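Local coordinates for alpha,alpha-trehalose-phosphate synthase (UDP-forming) (Burkholderia vietnamiensis, PDB 5TVG), which is a glycosyltransferase family 20 enzyme of the two-domain GT-B fold that binds uridine-5'-diphosphate and a magnesium ion, at residues K200-S204 with K229-Y233. Coordinates in Å, arbitrary orientation, origin at the centre of the assembly. Residues are numbered along the deposited sequence.
Sequences KRAFS and KVAAY
Helix 200-204 runs nearly antiparallel to strand 229-232, at 152° and 8.7 Å between axes, with the CA atoms of K200 and A231 6.3 Å apart. V230, extended (-112/120, chi1 t), points its branched, compact side chain toward the helix and meets K200 and, one turn further on, F203 and S204. Its CG1 lies 3.7 Å from K200 CB and 4.0 Å from S204 OG, while its CG2 packs obliquely 4.1 Å from F203 CE2. K200 takes rotamers p, t, t, p, so its methylene chain reaches across the strand backbone, CD 3.7 Å from A231 CA and 3.9 Å from A232 N; a long aliphatic chain can cover backbone there and still carry its amine to the partly exposed border. A231 directs its methyl away, and small A232 admits K200 CE at 4.4 Å from its CB. F203 (chi1 t) fills the buried side, where F167 and F194 also meet its ring. S204 (chi1 m) returns its OG to K200 O (3.1 Å). No hydrogen bond joins the segments: helix 197-209 packs through side chains on side chains and backbone of strand 226-232, which pairs in parallel with strand 191-194, typical of alpha/beta layering in a Rossmann-like domain of the GT-B fold.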
ATOM      1  N   LYS A 200     -33.979 -12.611 -11.779  1.00 36.99           N
ATOM      2  CA  LYS A 200     -35.058 -12.031 -12.584  1.00 32.41           C
ATOM      3  C   LYS A 200     -35.951 -11.143 -11.730  1.00 33.75           C
ATOM      4  O   LYS A 200     -36.466 -10.128 -12.214  1.00 33.36           O
ATOM      5  CB  LYS A 200     -35.831 -13.112 -13.328  1.00 40.76           C
ATOM      6  CG  LYS A 200     -36.762 -13.953 -12.543  1.00 38.95           C
ATOM      7  CD  LYS A 200     -37.652 -14.691 -13.530  1.00 36.84           C
ATOM      8  CE  LYS A 200     -38.441 -15.817 -12.874  1.00 46.07           C
ATOM      9  NZ  LYS A 200     -39.702 -15.336 -12.297  1.00 48.10           N
ATOM     10  N   ARG A 201     -36.119 -11.492 -10.460  1.00 30.44           N
ATOM     11  CA  ARG A 201     -36.869 -10.642  -9.544  1.00 33.68           C
ATOM     12  C   ARG A 201     -36.183  -9.293  -9.317  1.00 37.93           C
ATOM     13  O   ARG A 201     -36.850  -8.254  -9.220  1.00 31.19           O
ATOM     14  CB  ARG A 201     -37.029 -11.364  -8.220  1.00 35.66           C
ATOM     15  CG  ARG A 201     -38.160 -10.837  -7.367  1.00 52.46           C
ATOM     16  CD  ARG A 201     -38.424 -11.797  -6.233  1.00 64.59           C
ATOM     17  NE  ARG A 201     -39.720 -11.536  -5.609  1.00 80.67           N
ATOM     18  CZ  ARG A 201     -40.307 -12.330  -4.714  1.00 76.12           C
ATOM     19  NH1 ARG A 201     -39.717 -13.452  -4.320  1.00 68.56           N
ATOM     20  NH2 ARG A 201     -41.487 -11.993  -4.215  1.00 76.50           N
ATOM     21  N   ALA A 202     -34.853  -9.274  -9.225  1.00 34.58           N
ATOM     22  CA  ALA A 202     -34.176  -7.986  -9.074  1.00 33.65           C
ATOM     23  C   ALA A 202     -34.493  -7.080 -10.258  1.00 38.83           C
ATOM     24  O   ALA A 202     -34.797  -5.892 -10.087  1.00 37.97           O
ATOM     25  CB  ALA A 202     -32.660  -8.188  -8.945  1.00 29.10           C
ATOM     26  N   PHE A 203     -34.476  -7.646 -11.467  1.00 34.48           N
ATOM     27  CA  PHE A 203     -34.817  -6.874 -12.655  1.00 35.34           C
ATOM     28  C   PHE A 203     -36.261  -6.383 -12.604  1.00 36.08           C
ATOM     29  O   PHE A 203     -36.535  -5.196 -12.837  1.00 32.47           O
ATOM     30  CB  PHE A 203     -34.605  -7.739 -13.882  1.00 34.37           C
ATOM     31  CG  PHE A 203     -34.828  -7.026 -15.171  1.00 36.99           C
ATOM     32  CD1 PHE A 203     -33.874  -6.129 -15.655  1.00 32.64           C
ATOM     33  CD2 PHE A 203     -35.979  -7.258 -15.928  1.00 35.15           C
ATOM     34  CE1 PHE A 203     -34.055  -5.480 -16.892  1.00 31.55           C
ATOM     35  CE2 PHE A 203     -36.170  -6.599 -17.158  1.00 30.89           C
ATOM     36  CZ  PHE A 203     -35.209  -5.715 -17.636  1.00 35.03           C
ATOM     37  N   SER A 204     -37.196  -7.274 -12.250  1.00 34.13           N
ATOM     38  CA  SER A 204     -38.597  -6.876 -12.155  1.00 36.58           C
ATOM     39  C   SER A 204     -38.787  -5.852 -11.053  1.00 42.73           C
ATOM     40  O   SER A 204     -39.569  -4.901 -11.217  1.00 36.49           O
ATOM     41  CB  SER A 204     -39.488  -8.095 -11.884  1.00 40.40           C
ATOM     42  OG  SER A 204     -39.309  -9.051 -12.899  1.00 51.86           O
ATOM     43  N   LYS A 229     -40.536 -11.010 -22.108  1.00 44.66           N
ATOM     44  CA  LYS A 229     -40.565 -12.204 -21.280  1.00 43.29           C
ATOM     45  C   LYS A 229     -39.354 -12.189 -20.350  1.00 35.55           C
ATOM     46  O   LYS A 229     -38.207 -12.083 -20.810  1.00 37.81           O
ATOM     47  CB  LYS A 229     -40.576 -13.459 -22.152  1.00 38.61           C
ATOM     48  CG  LYS A 229     -40.654 -14.752 -21.345  1.00 43.09           C
ATOM     49  CD  LYS A 229     -40.508 -15.992 -22.234  1.00 48.91           C
ATOM     50  CE  LYS A 229     -40.780 -17.301 -21.471  1.00 57.58           C
ATOM     51  NZ  LYS A 229     -42.185 -17.498 -21.098  1.00 64.86           N
ATOM     52  N   VAL A 230     -39.607 -12.252 -19.045  1.00 35.00           N
ATOM     53  CA  VAL A 230     -38.564 -12.270 -18.021  1.00 33.49           C
ATOM     54  C   VAL A 230     -38.589 -13.649 -17.383  1.00 34.39           C
ATOM     55  O   VAL A 230     -39.601 -14.054 -16.802  1.00 36.15           O
ATOM     56  CB  VAL A 230     -38.778 -11.155 -16.988  1.00 38.06           C
ATOM     57  CG1 VAL A 230     -37.781 -11.257 -15.830  1.00 31.79           C
ATOM     58  CG2 VAL A 230     -38.628  -9.790 -17.682  1.00 35.16           C
ATOM     59  N   ALA A 231     -37.478 -14.376 -17.471  1.00 35.77           N
ATOM     60  CA  ALA A 231     -37.505 -15.769 -17.041  1.00 37.69           C
ATOM     61  C   ALA A 231     -36.110 -16.168 -16.589  1.00 38.42           C
ATOM     62  O   ALA A 231     -35.131 -15.475 -16.873  1.00 31.12           O
ATOM     63  CB  ALA A 231     -38.013 -16.699 -18.165  1.00 34.59           C
ATOM     64  N   ALA A 232     -36.034 -17.292 -15.873  1.00 36.60           N
ATOM     65  CA  ALA A 232     -34.770 -17.847 -15.421  1.00 37.34           C
ATOM     66  C   ALA A 232     -34.460 -19.138 -16.173  1.00 33.24           C
ATOM     67  O   ALA A 232     -35.328 -20.004 -16.334  1.00 32.79           O
ATOM     68  CB  ALA A 232     -34.786 -18.109 -13.897  1.00 32.72           C
ATOM     69  N   TYR A 233     -33.213 -19.278 -16.598  1.00 30.88           N
ATOM     70  CA  TYR A 233     -32.718 -20.475 -17.276  1.00 31.34           C
ATOM     71  C   TYR A 233     -31.374 -20.816 -16.648  1.00 34.61           C
ATOM     72  O   TYR A 233     -30.322 -20.476 -17.210  1.00 30.14           O
ATOM     73  CB  TYR A 233     -32.525 -20.239 -18.785  1.00 31.93           C
ATOM     74  CG  TYR A 233     -33.659 -19.551 -19.498  1.00 32.88           C
ATOM     75  CD1 TYR A 233     -33.850 -18.182 -19.368  1.00 32.36           C
ATOM     76  CD2 TYR A 233     -34.485 -20.250 -20.388  1.00 34.48           C
ATOM     77  CE1 TYR A 233     -34.878 -17.542 -20.027  1.00 36.67           C
ATOM     78  CE2 TYR A 233     -35.485 -19.613 -21.084  1.00 35.54           C
ATOM     79  CZ  TYR A 233     -35.683 -18.264 -20.910  1.00 38.19           C
ATOM     80  OH  TYR A 233     -36.686 -17.617 -21.590  1.00 36.05           O
TER